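Local coordinates for muramoyltetrapeptide carboxypeptidase (Oxalobacter formigenes OXCC13, PDB 6UUK), which probably acts as a serine-type carboxypeptidase of the S66 family, removing the terminal D-alanine from muramoyl tetrapeptides of the bacterial cell wall, at residues T310-G315 with V321-G326; L147-S152 with E193-P198. All coordinates share one frame; numbering follows the deposited sequence.

The centres of contact 1 and contact 2 lie about 11 Å apart, and the two touch directly. Thr322 CG2 of contact 1 meets Met195 CE of contact 2 at 3.8 Å, while Phe314 CZ packs against His151 CB at 4.1 Å. Both reach one mixed sheet, in which strand 168-170 separates strand 147-150 from the edge strand 323-325. The predicted catalytic Ser152, Glu246 and His316 tie them to the active site: contact 2 includes Ser152 in its first segment although its packing lies away from the site, whereas in contact 1 the side chain of Phe314 is, between nearest atoms, about 4 Å from that of Glu246 and about 7 Å from that of His316.

Contact 1 (T310-G315 with V321-G326); sequences TGLPFG and VTLPVG
Phe314 and Leu323 meet with the leucine methyl CD1 over one face of the phenyl ring, 4.1 Å from Phe314 CG. The same methyl faces the end of Leu312, tip to tip, with CD1 of Leu323 3.9 Å from CD2 of Leu312; one branch of Leu323 thus serves both partners. A chi1 of 178° extends the Phe314 ring away from its own backbone N and across to 321-326. There Val321 engages the ring edge, not the face: Val321 O lies near the ring plane, 3.2 Å from Phe314 CD1 and 3.4 Å from Phe314 CE1. Val321 CG2 approaches Phe314 CB at 4.2 Å, and Val321 N makes a weak hydrogen bond to Pro313 O (3.5 Å, 130° at the hydrogen). Pro313 is the centre of an inverse gamma turn. The contact joins the loop leaving strand 308-310, outermost in the seven-stranded sheet, to strand 323-325 of the six-stranded one. Phe244 touches both leucines, and Phe314 also touches Glu246, predicted to belong to the charge relay. With one weak polar link, cohesion across these segments rests mainly on buried apolar surface, and the carbonyl at the ring edge would be favoured by the slightly positive aromatic hydrogens.

Contact 2 (L147-S152 with E193-P198); sequences LFVGHS and ETMTSP
Leu147 and Val149 both reach the selenium of Met195, which is deposited as selenomethionine. These apolar contacts are the only ones between the segments: Leu147 CD2 lies 4.1 Å from Met195 SE, and Val149 CG1 4.2 Å from Met195 SE. The side chains of Leu147 and Met195 lie alongside each other, running in opposing directions. Met195 presents SE, rather than CB or CG, through the bends at chi1 (-57°) and chi2 (-59°); chi3 then turns only the methyl CE, which meets Thr322. Phe169 of the neighbouring strand 168-170 touches all three residues, and Ile119 adds a further contact to Met195.

Backbone hydrogen bonds fix the strand side: Leu147 pairs with Lys118 and Val120, Phe148 and Gly150 with Phe169, placing 147-150 within the parallel part of the sheet, with helix 185-196 packed on one face. From this strand the chain turns through Ser152, the predicted nucleophile, into helix 155-163; the positive phi of Ser152 (61°) is consistent with a nucleophile elbow, and the adjoining His151 meets the ring of His316, a predicted charge-relay residue, edge-to-face.

On the helix side, Ser197 N binds Glu193 O weakly at 2.7 Å where the helix ends.

Contact 1 (T310-G315 with V321-G326)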
ATOM      1  N   THR B 310     -22.309   1.145   0.285  1.00 16.86           N
ATOM      2  CA  THR B 310     -21.803   0.076  -0.562  1.00 19.27           C
ATOM      3  C   THR B 310     -22.723  -0.133  -1.758  1.00 13.51           C
ATOM      4  O   THR B 310     -23.826   0.414  -1.833  1.00 20.74           O
ATOM      5  CB  THR B 310     -21.664  -1.230   0.229  1.00 19.52           C
ATOM      6  OG1 THR B 310     -22.966  -1.737   0.551  1.00 19.25           O
ATOM      7  CG2 THR B 310     -20.889  -0.991   1.515  1.00 16.58           C
ATOM      8  N   GLY B 311     -22.247  -0.939  -2.705  1.00 24.79           N
ATOM      9  CA  GLY B 311     -23.022  -1.304  -3.871  1.00 25.33           C
ATOM     10  C   GLY B 311     -22.681  -0.560  -5.144  1.00 17.04           C
ATOM     11  O   GLY B 311     -23.319  -0.812  -6.173  1.00 23.95           O
ATOM     12  N   LEU B 312     -21.706   0.342  -5.110  1.00 14.91           N
ATOM     13  CA  LEU B 312     -21.322   1.096  -6.296  1.00 20.74           C
ATOM     14  C   LEU B 312     -20.868   0.146  -7.399  1.00 19.74           C
ATOM     15  O   LEU B 312     -19.912  -0.617  -7.193  1.00 20.31           O
ATOM     16  CB  LEU B 312     -20.206   2.082  -5.960  1.00 23.28           C
ATOM     17  CG  LEU B 312     -19.668   2.944  -7.106  1.00 17.68           C
ATOM     18  CD1 LEU B 312     -20.726   3.919  -7.601  1.00 17.58           C
ATOM     19  CD2 LEU B 312     -18.412   3.685  -6.677  1.00 14.67           C
ATOM     20  N   PRO B 313     -21.511   0.154  -8.570  1.00 22.79           N
ATOM     21  CA  PRO B 313     -21.124  -0.780  -9.646  1.00 14.57           C
ATOM     22  C   PRO B 313     -19.930  -0.268 -10.441  1.00 15.32           C
ATOM     23  O   PRO B 313     -20.017   0.115 -11.612  1.00 16.69           O
ATOM     24  CB  PRO B 313     -22.408  -0.869 -10.479  1.00 20.49           C
ATOM     25  CG  PRO B 313     -23.175   0.408 -10.188  1.00 23.48           C
ATOM     26  CD  PRO B 313     -22.532   1.112  -9.020  1.00 18.83           C
ATOM     27  N   PHE B 314     -18.773  -0.255  -9.785  1.00 18.32           N
ATOM     28  CA  PHE B 314     -17.541   0.191 -10.414  1.00 16.53           C
ATOM     29  C   PHE B 314     -16.374  -0.620  -9.872  1.00 14.38           C
ATOM     30  O   PHE B 314     -16.298  -0.889  -8.670  1.00 18.60           O
ATOM     31  CB  PHE B 314     -17.299   1.686 -10.183  1.00 15.37           C
ATOM     32  CG  PHE B 314     -16.010   2.182 -10.766  1.00 15.63           C
ATOM     33  CD1 PHE B 314     -15.897   2.420 -12.125  1.00 16.48           C
ATOM     34  CD2 PHE B 314     -14.910   2.408  -9.957  1.00 14.42           C
ATOM     35  CE1 PHE B 314     -14.712   2.872 -12.667  1.00 14.91           C
ATOM     36  CE2 PHE B 314     -13.722   2.861 -10.492  1.00 13.85           C
ATOM     37  CZ  PHE B 314     -13.623   3.093 -11.849  1.00 21.15           C
ATOM     38  N   GLY B 315     -15.471  -0.999 -10.766  1.00 12.42           N
ATOM     39  CA  GLY B 315     -14.308  -1.779 -10.390  1.00 13.78           C
ATOM     40  C   GLY B 315     -13.740  -2.488 -11.607  1.00 18.36           C
ATOM     41  O   GLY B 315     -14.011  -2.108 -12.745  1.00 22.72           O
ATOM     42  N   VAL B 321     -19.222   1.667 -14.613  1.00 16.74           N
ATOM     43  CA  VAL B 321     -19.699   2.987 -14.997  1.00 16.23           C
ATOM     44  C   VAL B 321     -18.510   3.930 -15.111  1.00 20.02           C
ATOM     45  O   VAL B 321     -17.404   3.647 -14.637  1.00 23.03           O
ATOM     46  CB  VAL B 321     -20.742   3.537 -14.003  1.00 23.17           C
ATOM     47  CG1 VAL B 321     -21.986   2.664 -13.997  1.00 17.27           C
ATOM     48  CG2 VAL B 321     -20.145   3.632 -12.608  1.00 16.84           C
ATOM     49  N   THR B 322     -18.748   5.069 -15.754  1.00 16.55           N
ATOM     50  CA  THR B 322     -17.745   6.116 -15.905  1.00 17.85           C
ATOM     51  C   THR B 322     -18.042   7.210 -14.885  1.00 25.79           C
ATOM     52  O   THR B 322     -19.066   7.893 -14.978  1.00 23.91           O
ATOM     53  CB  THR B 322     -17.741   6.673 -17.327  1.00 22.05           C
ATOM     54  OG1 THR B 322     -17.348   5.643 -18.242  1.00 22.35           O
ATOM     55  CG2 THR B 322     -16.771   7.840 -17.438  1.00 21.38           C
ATOM     56  N   LEU B 323     -17.147   7.369 -13.912  1.00 27.70           N
ATOM     57  CA  LEU B 323     -17.340   8.320 -12.826  1.00 21.45           C
ATOM     58  C   LEU B 323     -16.452   9.534 -13.040  1.00 19.49           C
ATOM     59  O   LEU B 323     -15.218   9.403 -13.027  1.00 25.21           O
ATOM     60  CB  LEU B 323     -17.033   7.667 -11.479  1.00 16.28           C
ATOM     61  CG  LEU B 323     -17.924   6.485 -11.096  1.00 17.49           C
ATOM     62  CD1 LEU B 323     -17.497   5.889  -9.764  1.00 12.77           C
ATOM     63  CD2 LEU B 323     -19.384   6.909 -11.052  1.00 16.45           C
ATOM     64  N   PRO B 324     -17.024  10.723 -13.246  1.00 23.08           N
ATOM     65  CA  PRO B 324     -16.196  11.928 -13.395  1.00 18.10           C
ATOM     66  C   PRO B 324     -15.483  12.304 -12.107  1.00 20.46           C
ATOM     67  O   PRO B 324     -16.098  12.855 -11.189  1.00 15.43           O
ATOM     68  CB  PRO B 324     -17.211  13.005 -13.807  1.00 17.40           C
ATOM     69  CG  PRO B 324     -18.403  12.248 -14.310  1.00 15.15           C
ATOM     70  CD  PRO B 324     -18.448  10.995 -13.499  1.00 15.61           C
ATOM     71  N   VAL B 325     -14.187  12.010 -12.029  1.00 18.50           N
ATOM     72  CA  VAL B 325     -13.402  12.378 -10.856  1.00 12.15           C
ATOM     73  C   VAL B 325     -13.217  13.890 -10.843  1.00 22.07           C
ATOM     74  O   VAL B 325     -12.634  14.467 -11.769  1.00 19.13           O
ATOM     75  CB  VAL B 325     -12.052  11.653 -10.847  1.00 19.19           C
ATOM     76  CG1 VAL B 325     -11.177  12.182  -9.723  1.00 14.44           C
ATOM     77  CG2 VAL B 325     -12.260  10.154 -10.703  1.00 20.43           C
ATOM     78  N   GLY B 326     -13.712  14.537  -9.792  1.00 20.10           N
ATOM     79  CA  GLY B 326     -13.678  15.979  -9.680  1.00 15.07           C
ATOM     80  C   GLY B 326     -15.006  16.662  -9.921  1.00 17.36           C
ATOM     81  O   GLY B 326     -15.094  17.884  -9.751  1.00 19.00           O
TER

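Contact 2 (L147-S152 with E193-P198)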
ATOM      1  N   LEU B 147     -10.160  15.046 -22.043  1.00 25.01           N
ATOM      2  CA  LEU B 147     -10.985  14.242 -21.142  1.00 17.29           C
ATOM      3  C   LEU B 147     -10.278  12.906 -20.934  1.00 23.92           C
ATOM      4  O   LEU B 147     -10.427  11.972 -21.721  1.00 27.57           O
ATOM      5  CB  LEU B 147     -12.391  14.061 -21.707  1.00 25.04           C
ATOM      6  CG  LEU B 147     -13.444  15.127 -21.379  1.00 18.26           C
ATOM      7  CD1 LEU B 147     -13.001  16.521 -21.805  1.00 16.72           C
ATOM      8  CD2 LEU B 147     -14.776  14.770 -22.022  1.00 22.36           C
ATOM      9  N   PHE B 148      -9.499  12.823 -19.858  1.00 22.64           N
ATOM     10  CA  PHE B 148      -8.736  11.620 -19.558  1.00 23.34           C
ATOM     11  C   PHE B 148      -9.624  10.589 -18.871  1.00 20.08           C
ATOM     12  O   PHE B 148     -10.344  10.910 -17.921  1.00 27.70           O
ATOM     13  CB  PHE B 148      -7.537  11.956 -18.672  1.00 20.07           C
ATOM     14  CG  PHE B 148      -6.538  12.872 -19.323  1.00 20.92           C
ATOM     15  CD1 PHE B 148      -5.451  12.356 -20.007  1.00 19.58           C
ATOM     16  CD2 PHE B 148      -6.687  14.247 -19.250  1.00 24.65           C
ATOM     17  CE1 PHE B 148      -4.530  13.195 -20.608  1.00 25.25           C
ATOM     18  CE2 PHE B 148      -5.769  15.091 -19.849  1.00 19.22           C
ATOM     19  CZ  PHE B 148      -4.690  14.564 -20.528  1.00 21.80           C
ATOM     20  N   VAL B 149      -9.572   9.349 -19.355  1.00 19.34           N
ATOM     21  CA  VAL B 149     -10.331   8.249 -18.778  1.00 23.79           C
ATOM     22  C   VAL B 149      -9.376   7.108 -18.459  1.00 19.06           C
ATOM     23  O   VAL B 149      -8.306   6.978 -19.062  1.00 21.59           O
ATOM     24  CB  VAL B 149     -11.466   7.767 -19.711  1.00 26.75           C
ATOM     25  CG1 VAL B 149     -12.411   8.913 -20.043  1.00 30.51           C
ATOM     26  CG2 VAL B 149     -10.898   7.162 -20.977  1.00 27.82           C
ATOM     27  N   GLY B 150      -9.767   6.284 -17.502  1.00 15.71           N
ATOM     28  CA  GLY B 150      -8.953   5.157 -17.093  1.00 17.51           C
ATOM     29  C   GLY B 150      -9.249   4.774 -15.657  1.00 17.74           C
ATOM     30  O   GLY B 150     -10.030   5.419 -14.964  1.00 19.99           O
ATOM     31  N   HIS B 151      -8.601   3.697 -15.228  1.00 16.21           N
ATOM     32  CA  HIS B 151      -8.753   3.187 -13.869  1.00 13.26           C
ATOM     33  C   HIS B 151      -7.508   2.373 -13.523  1.00 14.53           C
ATOM     34  O   HIS B 151      -6.508   2.402 -14.247  1.00 23.96           O
ATOM     35  CB  HIS B 151     -10.037   2.363 -13.733  1.00 20.24           C
ATOM     36  CG  HIS B 151     -10.031   1.097 -14.534  1.00 15.79           C
ATOM     37  ND1 HIS B 151     -10.444   1.046 -15.848  1.00 16.75           N
ATOM     38  CD2 HIS B 151      -9.665  -0.164 -14.205  1.00 14.66           C
ATOM     39  CE1 HIS B 151     -10.330  -0.193 -16.295  1.00 15.69           C
ATOM     40  NE2 HIS B 151      -9.860  -0.946 -15.317  1.00 18.28           N
ATOM     41  N   SER B 152      -7.575   1.646 -12.406  1.00 13.57           N
ATOM     42  CA  SER B 152      -6.485   0.796 -11.915  1.00 17.77           C
ATOM     43  C   SER B 152      -5.284   1.689 -11.634  1.00 19.96           C
ATOM     44  O   SER B 152      -5.418   2.642 -10.846  1.00 16.55           O
ATOM     45  CB  SER B 152      -6.249  -0.343 -12.908  1.00 27.51           C
ATOM     46  OG  SER B 152      -5.168  -1.164 -12.494  1.00 36.90           O
ATOM     47  N   GLU B 193     -22.233   7.859 -22.802  1.00 40.22           N
ATOM     48  CA  GLU B 193     -23.212   8.800 -22.267  1.00 34.78           C
ATOM     49  C   GLU B 193     -22.538   9.895 -21.450  1.00 35.31           C
ATOM     50  O   GLU B 193     -22.882  11.075 -21.584  1.00 34.30           O
ATOM     51  CB  GLU B 193     -24.245   8.054 -21.423  1.00 40.44           C
ATOM     52  CG  GLU B 193     -25.413   8.911 -20.963  1.00 56.52           C
ATOM     53  CD  GLU B 193     -26.447   8.116 -20.191  1.00 61.40           C
ATOM     54  OE1 GLU B 193     -26.145   6.970 -19.795  1.00 53.23           O
ATOM     55  OE2 GLU B 193     -27.564   8.634 -19.984  1.00 61.71           O
ATOM     56  N   THR B 194     -21.573   9.526 -20.604  1.00 36.53           N
ATOM     57  CA  THR B 194     -20.896  10.520 -19.776  1.00 27.05           C
ATOM     58  C   THR B 194     -20.096  11.505 -20.621  1.00 26.57           C
ATOM     59  O   THR B 194     -19.960  12.675 -20.244  1.00 25.95           O
ATOM     60  CB  THR B 194     -19.986   9.826 -18.761  1.00 24.69           C
ATOM     61  OG1 THR B 194     -20.716   8.788 -18.096  1.00 26.73           O
ATOM     62  CG2 THR B 194     -19.482  10.819 -17.723  1.00 25.09           C
HETATM   63  N   MSE B 195     -19.573  11.061 -21.760  1.00 31.98           N
HETATM   64  CA  MSE B 195     -18.803  11.933 -22.637  1.00 32.09           C
HETATM   65  C   MSE B 195     -19.696  12.936 -23.361  1.00 29.13           C
HETATM   66  O   MSE B 195     -19.261  14.038 -23.693  1.00 33.03           O
HETATM   67  CB  MSE B 195     -18.020  11.111 -23.664  1.00 23.29           C
HETATM   68  CG  MSE B 195     -17.078  10.070 -23.076  1.00 25.74           C
HETATM   69 SE   MSE B 195     -15.712  10.813 -21.900  1.00 42.44          SE
HETATM   70  CE  MSE B 195     -16.551  10.426 -20.184  1.00 18.22           C
ATOM     71  N   THR B 196     -20.951  12.550 -23.603  1.00 27.03           N
ATOM     72  CA  THR B 196     -21.865  13.348 -24.408  1.00 28.35           C
ATOM     73  C   THR B 196     -23.018  13.956 -23.619  1.00 33.23           C
ATOM     74  O   THR B 196     -23.768  14.761 -24.182  1.00 40.29           O
ATOM     75  CB  THR B 196     -22.437  12.502 -25.555  1.00 32.78           C
ATOM     76  OG1 THR B 196     -23.163  11.390 -25.017  1.00 32.11           O
ATOM     77  CG2 THR B 196     -21.318  11.985 -26.449  1.00 25.43           C
ATOM     78  N   SER B 197     -23.185  13.600 -22.346  1.00 30.32           N
ATOM     79  CA  SER B 197     -24.264  14.166 -21.556  1.00 30.15           C
ATOM     80  C   SER B 197     -23.708  14.949 -20.372  1.00 31.69           C
ATOM     81  O   SER B 197     -22.730  14.521 -19.750  1.00 27.21           O
ATOM     82  CB  SER B 197     -25.215  13.074 -21.043  1.00 25.64           C
ATOM     83  OG  SER B 197     -26.274  13.634 -20.285  1.00 36.39           O
ATOM     84  N   PRO B 198     -24.304  16.099 -20.041  1.00 29.45           N
ATOM     85  CA  PRO B 198     -23.780  16.900 -18.923  1.00 23.66           C
ATOM     86  C   PRO B 198     -24.048  16.296 -17.556  1.00 31.51           C
ATOM     87  O   PRO B 198     -23.410  16.714 -16.583  1.00 24.61           O
ATOM     88  CB  PRO B 198     -24.503  18.247 -19.082  1.00 23.02           C
ATOM     89  CG  PRO B 198     -25.083  18.230 -20.471  1.00 28.66           C
ATOM     90  CD  PRO B 198     -25.379  16.797 -20.763  1.00 22.53           C
TER